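Local atomic coordinates of adenosine deaminase (Burkholderia ambifaria, PDB entry 4GXW), a protein that binds zinc and probably removes the amino group of an adenine-type substrate by hydrolysis, as adenosine deaminase-type amidohydrolases do. Residues 325-337 and 349-361. Sequence-based numbering, arbitrary orientation.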
loop_
_atom_site.group_PDB
_atom_site.type_symbol
_atom_site.label_atom_id
_atom_site.label_comp_id
_atom_site.label_asym_id
_atom_site.label_seq_id
_atom_site.Cartn_x
_atom_site.Cartn_y
_atom_site.Cartn_z
ATOM N N ILE A 325 3.547 20.487 -7.206
ATOM C CA ILE A 325 2.098 20.404 -7.088
ATOM C C ILE A 325 1.480 19.779 -8.343
ATOM O O ILE A 325 0.630 18.886 -8.251
ATOM C CB ILE A 325 1.483 21.787 -6.826
ATOM C CG1 ILE A 325 1.998 22.351 -5.497
ATOM C CG2 ILE A 325 -0.027 21.683 -6.804
ATOM C CD1 ILE A 325 1.526 21.578 -4.279
ATOM N N ALA A 326 1.945 20.210 -9.512
ATOM C CA ALA A 326 1.487 19.643 -10.775
ATOM C C ALA A 326 1.769 18.141 -10.872
ATOM O O ALA A 326 0.923 17.378 -11.333
ATOM C CB ALA A 326 2.121 20.380 -11.943
ATOM N N ASP A 327 2.955 17.717 -10.438
ATOM C CA ASP A 327 3.269 16.287 -10.384
ATOM C C ASP A 327 2.283 15.529 -9.496
ATOM O O ASP A 327 1.832 14.436 -9.844
ATOM C CB ASP A 327 4.689 16.049 -9.852
ATOM C CG ASP A 327 5.769 16.489 -10.813
ATOM O OD1 ASP A 327 5.571 16.390 -12.047
ATOM O OD2 ASP A 327 6.841 16.919 -10.325
ATOM N N LEU A 328 1.966 16.100 -8.337
ATOM C CA LEU A 328 1.010 15.472 -7.420
ATOM C C LEU A 328 -0.380 15.326 -8.054
ATOM O O LEU A 328 -1.048 14.317 -7.841
ATOM C CB LEU A 328 0.938 16.220 -6.079
ATOM C CG LEU A 328 1.865 15.703 -4.965
ATOM C CD1 LEU A 328 3.316 15.601 -5.424
ATOM C CD2 LEU A 328 1.747 16.576 -3.715
ATOM N N LYS A 329 -0.805 16.303 -8.851
ATOM C CA LYS A 329 -2.070 16.155 -9.560
ATOM C C LYS A 329 -2.038 14.931 -10.482
ATOM O O LYS A 329 -2.999 14.156 -10.544
ATOM C CB LYS A 329 -2.407 17.418 -10.362
ATOM C CG LYS A 329 -3.819 17.411 -10.940
ATOM C CD LYS A 329 -4.132 18.672 -11.715
ATOM C CE LYS A 329 -5.543 18.621 -12.297
ATOM N NZ LYS A 329 -5.870 19.882 -13.020
ATOM N N GLN A 330 -0.926 14.753 -11.193
ATOM C CA GLN A 330 -0.762 13.580 -12.039
ATOM C C GLN A 330 -0.773 12.288 -11.224
ATOM O O GLN A 330 -1.375 11.304 -11.643
ATOM C CB GLN A 330 0.500 13.685 -12.898
ATOM C CG GLN A 330 0.410 14.770 -13.959
ATOM C CD GLN A 330 -0.874 14.683 -14.766
ATOM O OE1 GLN A 330 -1.200 13.634 -15.323
ATOM N NE2 GLN A 330 -1.621 15.789 -14.820
ATOM N N PHE A 331 -0.123 12.286 -10.062
ATOM C CA PHE A 331 -0.147 11.096 -9.216
ATOM C C PHE A 331 -1.576 10.747 -8.783
ATOM O O PHE A 331 -1.929 9.572 -8.706
ATOM C CB PHE A 331 0.712 11.267 -7.956
ATOM C CG PHE A 331 2.175 11.505 -8.214
ATOM C CD1 PHE A 331 2.783 11.165 -9.419
ATOM C CD2 PHE A 331 2.945 12.092 -7.227
ATOM C CE1 PHE A 331 4.136 11.392 -9.619
ATOM C CE2 PHE A 331 4.293 12.329 -7.423
ATOM C CZ PHE A 331 4.890 11.990 -8.623
ATOM N N MET A 332 -2.375 11.764 -8.476
ATOM C CA MET A 332 -3.787 11.566 -8.157
ATOM C C MET A 332 -4.522 10.899 -9.320
ATOM O O MET A 332 -5.257 9.921 -9.135
ATOM C CB MET A 332 -4.460 12.903 -7.815
ATOM C CG MET A 332 -5.939 12.741 -7.490
ATOM S SD MET A 332 -6.793 14.306 -7.236
ATOM C CE MET A 332 -6.868 14.922 -8.910
ATOM N N LEU A 333 -4.302 11.412 -10.523
ATOM C CA LEU A 333 -4.913 10.823 -11.707
ATOM C C LEU A 333 -4.421 9.395 -11.954
ATOM O O LEU A 333 -5.199 8.531 -12.367
ATOM C CB LEU A 333 -4.685 11.719 -12.928
ATOM C CG LEU A 333 -5.347 13.101 -12.836
ATOM C CD1 LEU A 333 -4.884 13.982 -13.976
ATOM C CD2 LEU A 333 -6.867 12.964 -12.840
ATOM N N ASN A 334 -3.141 9.140 -11.674
ATOM C CA ASN A 334 -2.594 7.788 -11.786
ATOM C C ASN A 334 -3.294 6.804 -10.855
ATOM O O ASN A 334 -3.539 5.651 -11.217
ATOM C CB ASN A 334 -1.088 7.775 -11.506
ATOM C CG ASN A 334 -0.292 8.593 -12.508
ATOM O OD1 ASN A 334 -0.772 8.920 -13.607
ATOM N ND2 ASN A 334 0.948 8.910 -12.140
ATOM N N GLY A 335 -3.579 7.243 -9.636
ATOM C CA GLY A 335 -4.327 6.422 -8.697
ATOM C C GLY A 335 -5.715 6.056 -9.203
ATOM O O GLY A 335 -6.177 4.924 -9.011
ATOM N N ILE A 336 -6.383 7.004 -9.851
ATOM C CA ILE A 336 -7.678 6.736 -10.458
ATOM C C ILE A 336 -7.530 5.696 -11.579
ATOM O O ILE A 336 -8.279 4.715 -11.635
ATOM C CB ILE A 336 -8.320 8.023 -11.003
ATOM C CG1 ILE A 336 -8.742 8.925 -9.838
ATOM C CG2 ILE A 336 -9.524 7.680 -11.870
ATOM C CD1 ILE A 336 -9.014 10.369 -10.228
ATOM N N ASP A 337 -6.547 5.900 -12.453
ATOM C CA ASP A 337 -6.302 4.955 -13.544
ATOM C C ASP A 337 -5.984 3.556 -13.037
ATOM O O ASP A 337 -6.416 2.572 -13.622
ATOM C CB ASP A 337 -5.135 5.421 -14.424
ATOM C CG ASP A 337 -5.442 6.684 -15.192
ATOM O OD1 ASP A 337 -6.635 6.990 -15.400
ATOM O OD2 ASP A 337 -4.480 7.368 -15.604
ATOM N N TRP A 349 -14.604 10.158 -11.124
ATOM C CA TRP A 349 -13.561 10.643 -10.234
ATOM C C TRP A 349 -12.680 11.670 -10.935
ATOM O O TRP A 349 -12.336 12.698 -10.350
ATOM C CB TRP A 349 -12.697 9.484 -9.713
ATOM C CG TRP A 349 -13.375 8.613 -8.675
ATOM C CD1 TRP A 349 -14.534 8.878 -8.009
ATOM C CD2 TRP A 349 -12.915 7.342 -8.188
ATOM N NE1 TRP A 349 -14.826 7.850 -7.137
ATOM C CE2 TRP A 349 -13.847 6.897 -7.232
ATOM C CE3 TRP A 349 -11.803 6.540 -8.468
ATOM C CZ2 TRP A 349 -13.702 5.681 -6.553
ATOM C CZ3 TRP A 349 -11.666 5.327 -7.800
ATOM C CH2 TRP A 349 -12.606 4.918 -6.853
ATOM N N ARG A 350 -12.322 11.411 -12.188
ATOM C CA ARG A 350 -11.494 12.387 -12.896
ATOM C C ARG A 350 -12.212 13.720 -13.022
ATOM O O ARG A 350 -11.626 14.773 -12.772
ATOM C CB ARG A 350 -11.130 11.900 -14.295
ATOM C CG ARG A 350 -10.204 10.715 -14.314
ATOM C CD ARG A 350 -9.768 10.389 -15.736
ATOM N NE ARG A 350 -9.203 9.046 -15.777
ATOM C CZ ARG A 350 -9.853 7.967 -16.202
ATOM N NH1 ARG A 350 -11.093 8.064 -16.667
ATOM N NH2 ARG A 350 -9.254 6.785 -16.171
ATOM N N ALA A 351 -13.480 13.670 -13.411
ATOM C CA ALA A 351 -14.247 14.888 -13.632
ATOM C C ALA A 351 -14.467 15.686 -12.345
ATOM O O ALA A 351 -14.549 16.914 -12.383
ATOM C CB ALA A 351 -15.586 14.562 -14.299
ATOM N N ALA A 352 -14.579 15.000 -11.210
ATOM C CA ALA A 352 -14.843 15.675 -9.940
ATOM C C ALA A 352 -13.576 16.041 -9.175
ATOM O O ALA A 352 -13.461 17.146 -8.657
ATOM C CB ALA A 352 -15.755 14.835 -9.066
ATOM N N TRP A 353 -12.628 15.117 -9.093
ATOM C CA TRP A 353 -11.456 15.349 -8.253
ATOM C C TRP A 353 -10.447 16.328 -8.856
ATOM O O TRP A 353 -9.734 17.008 -8.114
ATOM C CB TRP A 353 -10.723 14.056 -7.910
ATOM C CG TRP A 353 -11.524 13.008 -7.182
ATOM C CD1 TRP A 353 -12.875 12.971 -6.980
ATOM C CD2 TRP A 353 -10.993 11.842 -6.557
ATOM N NE1 TRP A 353 -13.217 11.833 -6.276
ATOM C CE2 TRP A 353 -12.076 11.126 -6.010
ATOM C CE3 TRP A 353 -9.704 11.329 -6.415
ATOM C CZ2 TRP A 353 -11.905 9.919 -5.324
ATOM C CZ3 TRP A 353 -9.532 10.134 -5.738
ATOM C CH2 TRP A 353 -10.630 9.444 -5.196
ATOM N N ALA A 354 -10.365 16.390 -10.185
ATOM C CA ALA A 354 -9.443 17.336 -10.810
ATOM C C ALA A 354 -9.789 18.786 -10.461
ATOM O O ALA A 354 -8.905 19.516 -10.007
ATOM C CB ALA A 354 -9.323 17.122 -12.328
ATOM N N PRO A 355 -11.069 19.200 -10.614
ATOM C CA PRO A 355 -11.404 20.565 -10.172
ATOM C C PRO A 355 -11.246 20.759 -8.667
ATOM O O PRO A 355 -10.915 21.868 -8.221
ATOM C CB PRO A 355 -12.886 20.719 -10.539
ATOM C CG PRO A 355 -13.166 19.683 -11.533
ATOM C CD PRO A 355 -12.186 18.574 -11.344
ATOM N N GLU A 356 -11.505 19.720 -7.872
ATOM C CA GLU A 356 -11.291 19.837 -6.429
ATOM C C GLU A 356 -9.825 20.113 -6.140
ATOM O O GLU A 356 -9.494 20.988 -5.333
ATOM C CB GLU A 356 -11.680 18.561 -5.685
ATOM C CG GLU A 356 -13.158 18.336 -5.466
ATOM C CD GLU A 356 -13.413 17.193 -4.509
ATOM O OE1 GLU A 356 -13.240 17.385 -3.281
ATOM O OE2 GLU A 356 -13.763 16.082 -4.977
ATOM N N PHE A 357 -8.948 19.345 -6.781
ATOM C CA PHE A 357 -7.513 19.545 -6.626
ATOM C C PHE A 357 -7.121 20.975 -6.998
ATOM O O PHE A 357 -6.363 21.629 -6.274
ATOM C CB PHE A 357 -6.740 18.546 -7.504
ATOM C CG PHE A 357 -5.241 18.610 -7.338
ATOM C CD1 PHE A 357 -4.494 19.623 -7.925
ATOM C CD2 PHE A 357 -4.578 17.633 -6.612
ATOM C CE1 PHE A 357 -3.119 19.677 -7.763
ATOM C CE2 PHE A 357 -3.198 17.677 -6.445
ATOM C CZ PHE A 357 -2.472 18.699 -7.027
ATOM N N ASP A 358 -7.626 21.443 -8.135
ATOM C CA ASP A 358 -7.310 22.784 -8.616
ATOM C C ASP A 358 -7.667 23.846 -7.581
ATOM O O ASP A 358 -6.899 24.783 -7.351
ATOM C CB ASP A 358 -8.028 23.082 -9.939
ATOM C CG ASP A 358 -7.506 22.257 -11.106
ATOM O OD1 ASP A 358 -6.389 21.701 -11.020
ATOM O OD2 ASP A 358 -8.231 22.184 -12.127
ATOM N N MET A 359 -8.835 23.706 -6.956
ATOM C CA MET A 359 -9.224 24.644 -5.908
ATOM C C MET A 359 -8.299 24.568 -4.693
ATOM O O MET A 359 -7.923 25.604 -4.142
ATOM C CB MET A 359 -10.677 24.434 -5.480
ATOM C CG MET A 359 -11.678 25.062 -6.435
ATOM S SD MET A 359 -13.355 25.087 -5.794
ATOM C CE MET A 359 -13.194 26.230 -4.424
ATOM N N LEU A 360 -7.919 23.360 -4.286
ATOM C CA LEU A 360 -7.019 23.206 -3.149
ATOM C C LEU A 360 -5.663 23.843 -3.432
ATOM O O LEU A 360 -5.070 24.454 -2.543
ATOM C CB LEU A 360 -6.867 21.725 -2.785
ATOM C CG LEU A 360 -8.140 21.062 -2.242
ATOM C CD1 LEU A 360 -7.908 19.574 -1.990
ATOM C CD2 LEU A 360 -8.629 21.761 -0.964
ATOM N N ALA A 361 -5.182 23.718 -4.668
ATOM C CA ALA A 361 -3.928 24.356 -5.066
ATOM C C ALA A 361 -4.007 25.886 -4.989
ATOM O O ALA A 361 -3.077 26.540 -4.503
ATOM C CB ALA A 361 -3.514 23.906 -6.457
HETATM O O HOH W 1 -6.983 9.548 -14.412
#
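Phe357 lays one face of its ring against Lys329 and slots as a knob into the hole formed by Ile325, Leu328, Lys329 and Met332. The two helices form a nearly antiparallel hairpin, their axes 161° apart and 10.5 Å at closest approach. They belong to the C-terminal helices of this adenosine deaminase-type TIM barrel, away from the zinc site. Phe357 has CG anti to its backbone N (chi1 -176°), which sends the ring across to helix 325-337. Lys329 CB lies over the face, 3.7 Å from the ring centroid, a CH-pi contact. The backbone O of Ile325 meets the ring edge at CZ. Leu29 touches Phe357, and Phe25 of helix 20-28 touches Ile325. Met332 SD approaches the same ring obliquely, a Met-aromatic contact, and its CE rests 3.6 Å from Trp353 O. Beyond the ring, the Lys329 chain is extended. Its NZ forms a salt bridge with Asp358 OD1 at 2.8 Å, and that oxygen accepts through its syn lone pair. Ile336 fills the other end: CD1 packs on Trp349 CB at 3.8 Å, and CG2 lies over one face of the Arg350 guanidinium. Arg350 NH2 reaches Asp337 OD1 at 2.7 Å, nearly straight (165°). Asp337 OD2 pairs with Lys295 of strand 295-298, so each carboxylate oxygen has a basic partner. Water 1 accepts from Arg350 NE and lies within hydrogen-bonding distance of Asp337 OD1; its oxygen is 2.9 Å from Leu333 O.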